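Local atomic coordinates of protease (Penicillium cyclopium, PDB entry 5Z6O), a protein that hydrolyses peptide bonds as a subtilisin-like serine protease of the proteinase K type, probably degrading casein, gelatin and type IV collagen. Residues 55-66 and 90-101. Sequence-based numbering, arbitrary orientation.
Sequences RAEWGTNTADND and KKASVVAVKVLG
Arg55 reaches ahead of its strand to the turn before strand 93-98. Its chain bends at chi3 (-74°), which lays the guanidinium over Lys90 O, 3.0 Å from the plane. At the edge of the same group, Arg55 NH2 donates to Ala92 O at 2.8 Å. NH1 bonds to Ala82 O and Ser84 OG. Parallel pairing then begins with Val94 N on Arg55 O and continues with Glu57 N on Val94 O. The carboxylate of Glu57 turns to Arg125 in a salt bridge. Trp58 lies on the same sheet face as Ala96, whose CB packs over the indole's six-membered ring, 4.1 Å from its centroid. At Gly59 a beta bulge shifts the register by one, and Ala96 O accepts from both Gly59 N (2.8 Å) and Thr60 N (3.2 Å). Asn61 has CG anti to its backbone N (chi1 -177°), and its amide runs alongside the extended Lys98 chain, Asn61 ND2 3.6 Å from Lys98 CD. Asn61 OD1 accepts from Ala63 N, an Asx turn, and from Asp64 N, which extends it to an Asx motif, while ND2 donates to Asp64 OD1. Replacing Asn61 by an alanine removes these bonds and is likely to let the Asp64 carboxylate drift from Lys98. Asp64 OD1 offers its syn lone pair to Lys98 NZ in a salt bridge of 3.2 Å. Lys98 NZ also donates to Asp66 O at 2.8 Å, and to Thr68 O. The two strands, linked through helix 73-82, form a beta-alpha-beta unit at one edge of the parallel subtilase sheet, and strand 93-98 leads to Leu100 of the phenylmethanesulfonic acid pocket.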
loop_
_atom_site.group_PDB
_atom_site.type_symbol
_atom_site.label_atom_id
_atom_site.label_comp_id
_atom_site.label_asym_id
_atom_site.label_seq_id
_atom_site.Cartn_x
_atom_site.Cartn_y
_atom_site.Cartn_z
ATOM N N ARG A 55 1.680 11.602 13.059
ATOM C CA ARG A 55 2.741 11.099 12.204
ATOM C C ARG A 55 2.499 11.387 10.723
ATOM O O ARG A 55 3.382 11.107 9.895
ATOM C CB ARG A 55 2.894 9.591 12.403
ATOM C CG ARG A 55 3.322 9.220 13.809
ATOM C CD ARG A 55 3.360 7.721 14.029
ATOM N NE ARG A 55 2.014 7.194 14.135
ATOM C CZ ARG A 55 1.454 6.435 13.206
ATOM N NH1 ARG A 55 0.230 5.964 13.403
ATOM N NH2 ARG A 55 2.163 6.073 12.126
ATOM N N ALA A 56 1.356 11.950 10.370
ATOM C CA ALA A 56 1.047 12.273 8.984
ATOM C C ALA A 56 1.309 13.744 8.733
ATOM O O ALA A 56 0.891 14.602 9.517
ATOM C CB ALA A 56 -0.428 11.959 8.666
ATOM N N GLU A 57 1.965 14.043 7.620
ATOM C CA GLU A 57 2.204 15.429 7.265
ATOM C C GLU A 57 1.819 15.639 5.809
ATOM O O GLU A 57 1.744 14.681 5.032
ATOM C CB GLU A 57 3.678 15.819 7.514
ATOM C CG GLU A 57 4.646 15.259 6.525
ATOM C CD GLU A 57 6.121 15.461 6.936
ATOM O OE1 GLU A 57 6.473 15.199 8.107
ATOM O OE2 GLU A 57 6.930 15.877 6.074
ATOM N N TRP A 58 1.521 16.893 5.453
ATOM C CA TRP A 58 1.107 17.215 4.091
ATOM C C TRP A 58 2.336 17.457 3.228
ATOM O O TRP A 58 3.163 18.292 3.575
ATOM C CB TRP A 58 0.217 18.463 4.074
ATOM C CG TRP A 58 -0.458 18.620 2.771
ATOM C CD1 TRP A 58 -0.038 19.368 1.697
ATOM C CD2 TRP A 58 -1.684 18.006 2.381
ATOM N NE1 TRP A 58 -0.940 19.243 0.659
ATOM C CE2 TRP A 58 -1.947 18.401 1.054
ATOM C CE3 TRP A 58 -2.566 17.131 3.009
ATOM C CZ2 TRP A 58 -3.066 17.957 0.364
ATOM C CZ3 TRP A 58 -3.685 16.712 2.339
ATOM C CH2 TRP A 58 -3.925 17.110 1.023
ATOM N N GLY A 59 2.446 16.747 2.090
ATOM C CA GLY A 59 3.573 16.889 1.202
ATOM C C GLY A 59 3.281 17.888 0.096
ATOM O O GLY A 59 3.840 18.995 0.113
ATOM N N THR A 60 2.401 17.532 -0.845
ATOM C CA THR A 60 2.085 18.441 -1.943
ATOM C C THR A 60 0.708 18.105 -2.511
ATOM O O THR A 60 0.098 17.095 -2.165
ATOM C CB THR A 60 3.191 18.397 -3.012
ATOM O OG1 THR A 60 3.114 19.569 -3.827
ATOM C CG2 THR A 60 3.100 17.150 -3.922
ATOM N N ASN A 61 0.213 18.986 -3.378
ATOM C CA ASN A 61 -1.117 18.859 -3.963
ATOM C C ASN A 61 -0.948 19.256 -5.418
ATOM O O ASN A 61 -0.714 20.429 -5.702
ATOM C CB ASN A 61 -2.147 19.759 -3.237
ATOM C CG ASN A 61 -3.571 19.610 -3.773
ATOM O OD1 ASN A 61 -3.803 19.059 -4.862
ATOM N ND2 ASN A 61 -4.543 20.091 -2.999
ATOM N N THR A 62 -1.031 18.299 -6.332
ATOM C CA THR A 62 -0.947 18.622 -7.755
ATOM C C THR A 62 -2.312 18.632 -8.427
ATOM O O THR A 62 -2.397 18.855 -9.643
ATOM C CB THR A 62 -0.028 17.662 -8.488
ATOM O OG1 THR A 62 -0.632 16.370 -8.512
ATOM C CG2 THR A 62 1.372 17.618 -7.861
ATOM N N ALA A 63 -3.385 18.428 -7.677
ATOM C CA ALA A 63 -4.724 18.322 -8.246
ATOM C C ALA A 63 -5.544 19.600 -8.142
ATOM O O ALA A 63 -6.281 19.912 -9.070
ATOM C CB ALA A 63 -5.540 17.205 -7.565
ATOM N N ASP A 64 -5.521 20.294 -7.008
ATOM C CA ASP A 64 -6.363 21.479 -6.830
ATOM C C ASP A 64 -5.757 22.350 -5.728
ATOM O O ASP A 64 -4.569 22.226 -5.408
ATOM C CB ASP A 64 -7.824 21.076 -6.554
ATOM C CG ASP A 64 -7.989 20.209 -5.307
ATOM O OD1 ASP A 64 -7.209 20.362 -4.350
ATOM O OD2 ASP A 64 -8.929 19.377 -5.269
ATOM N N ASN A 65 -6.553 23.271 -5.187
ATOM C CA ASN A 65 -6.099 24.212 -4.172
ATOM C C ASN A 65 -6.647 23.887 -2.793
ATOM O O ASN A 65 -6.552 24.724 -1.892
ATOM C CB ASN A 65 -6.501 25.647 -4.551
ATOM C CG ASN A 65 -5.725 26.182 -5.730
ATOM O OD1 ASN A 65 -6.279 26.870 -6.589
ATOM N ND2 ASN A 65 -4.438 25.860 -5.789
ATOM N N ASP A 66 -7.250 22.704 -2.613
ATOM C CA ASP A 66 -7.864 22.303 -1.353
ATOM C C ASP A 66 -7.021 21.192 -0.725
ATOM O O ASP A 66 -7.040 20.052 -1.205
ATOM C CB ASP A 66 -9.285 21.845 -1.639
ATOM C CG ASP A 66 -10.068 21.519 -0.401
ATOM O OD1 ASP A 66 -9.553 21.611 0.725
ATOM O OD2 ASP A 66 -11.249 21.192 -0.555
ATOM N N LYS A 90 2.753 0.807 12.429
ATOM C CA LYS A 90 2.076 1.747 13.309
ATOM C C LYS A 90 2.962 2.893 13.788
ATOM O O LYS A 90 2.441 3.788 14.449
ATOM C CB LYS A 90 1.510 0.996 14.516
ATOM C CG LYS A 90 0.440 -0.033 14.095
ATOM C CD LYS A 90 -0.251 -0.653 15.280
ATOM C CE LYS A 90 -1.098 -1.807 14.797
ATOM N NZ LYS A 90 -2.371 -1.394 14.177
ATOM N N LYS A 91 4.256 2.895 13.481
ATOM C CA LYS A 91 5.149 4.013 13.850
ATOM C C LYS A 91 5.791 4.686 12.655
ATOM O O LYS A 91 6.608 5.596 12.839
ATOM C CB LYS A 91 6.258 3.529 14.813
ATOM C CG LYS A 91 5.677 3.157 16.171
ATOM C CD LYS A 91 6.764 2.713 17.130
ATOM C CE LYS A 91 6.253 2.711 18.565
ATOM N NZ LYS A 91 7.326 2.111 19.430
ATOM N N ALA A 92 5.423 4.290 11.442
ATOM C CA ALA A 92 5.982 4.909 10.241
ATOM C C ALA A 92 5.503 6.351 10.133
ATOM O O ALA A 92 4.492 6.744 10.730
ATOM C CB ALA A 92 5.576 4.111 8.982
ATOM N N SER A 93 6.261 7.153 9.377
ATOM C CA SER A 93 5.831 8.491 8.986
ATOM C C SER A 93 5.078 8.424 7.662
ATOM O O SER A 93 5.402 7.613 6.792
ATOM C CB SER A 93 7.021 9.431 8.822
ATOM O OG SER A 93 7.796 9.497 10.005
ATOM N N VAL A 94 4.081 9.301 7.509
ATOM C CA VAL A 94 3.197 9.292 6.343
ATOM C C VAL A 94 3.180 10.681 5.730
ATOM O O VAL A 94 3.048 11.664 6.459
ATOM C CB VAL A 94 1.762 8.882 6.720
ATOM C CG1 VAL A 94 0.896 8.879 5.497
ATOM C CG2 VAL A 94 1.783 7.555 7.299
ATOM N N VAL A 95 3.291 10.764 4.397
ATOM C CA VAL A 95 3.323 12.039 3.698
ATOM C C VAL A 95 2.226 12.034 2.638
ATOM O O VAL A 95 2.186 11.146 1.780
ATOM C CB VAL A 95 4.698 12.311 3.063
ATOM C CG1 VAL A 95 4.677 13.642 2.361
ATOM C CG2 VAL A 95 5.786 12.336 4.131
ATOM N N ALA A 96 1.327 13.020 2.697
ATOM C CA ALA A 96 0.237 13.077 1.735
ATOM C C ALA A 96 0.747 13.659 0.433
ATOM O O ALA A 96 1.288 14.772 0.423
ATOM C CB ALA A 96 -0.897 13.963 2.254
ATOM N N VAL A 97 0.562 12.933 -0.667
ATOM C CA VAL A 97 0.815 13.477 -1.991
ATOM C C VAL A 97 -0.520 13.448 -2.729
ATOM O O VAL A 97 -0.935 12.408 -3.250
ATOM C CB VAL A 97 1.899 12.693 -2.742
ATOM C CG1 VAL A 97 2.145 13.317 -4.118
ATOM C CG2 VAL A 97 3.220 12.628 -1.919
ATOM N N LYS A 98 -1.207 14.577 -2.794
ATOM C CA LYS A 98 -2.548 14.607 -3.366
ATOM C C LYS A 98 -2.438 14.836 -4.871
ATOM O O LYS A 98 -1.958 15.898 -5.306
ATOM C CB LYS A 98 -3.392 15.708 -2.731
ATOM C CG LYS A 98 -4.770 15.791 -3.359
ATOM C CD LYS A 98 -5.734 16.703 -2.545
ATOM C CE LYS A 98 -6.907 17.045 -3.408
ATOM N NZ LYS A 98 -7.898 17.805 -2.571
ATOM N N VAL A 99 -2.882 13.851 -5.668
ATOM C CA VAL A 99 -2.753 13.925 -7.130
ATOM C C VAL A 99 -4.103 13.687 -7.795
ATOM O O VAL A 99 -4.237 13.817 -9.020
ATOM C CB VAL A 99 -1.721 12.919 -7.664
ATOM C CG1 VAL A 99 -0.320 13.154 -7.071
ATOM C CG2 VAL A 99 -2.204 11.482 -7.404
ATOM N N LEU A 100 -5.106 13.316 -7.003
ATOM C CA LEU A 100 -6.465 13.094 -7.478
ATOM C C LEU A 100 -7.424 14.015 -6.731
ATOM O O LEU A 100 -7.242 14.276 -5.541
ATOM C CB LEU A 100 -6.920 11.657 -7.229
ATOM C CG LEU A 100 -5.969 10.530 -7.651
ATOM C CD1 LEU A 100 -6.532 9.201 -7.141
ATOM C CD2 LEU A 100 -5.825 10.532 -9.152
ATOM N N GLY A 101 -8.479 14.448 -7.423
ATOM C CA GLY A 101 -9.452 15.366 -6.872
ATOM C C GLY A 101 -10.493 14.667 -6.021
ATOM O O GLY A 101 -10.432 13.462 -5.757
#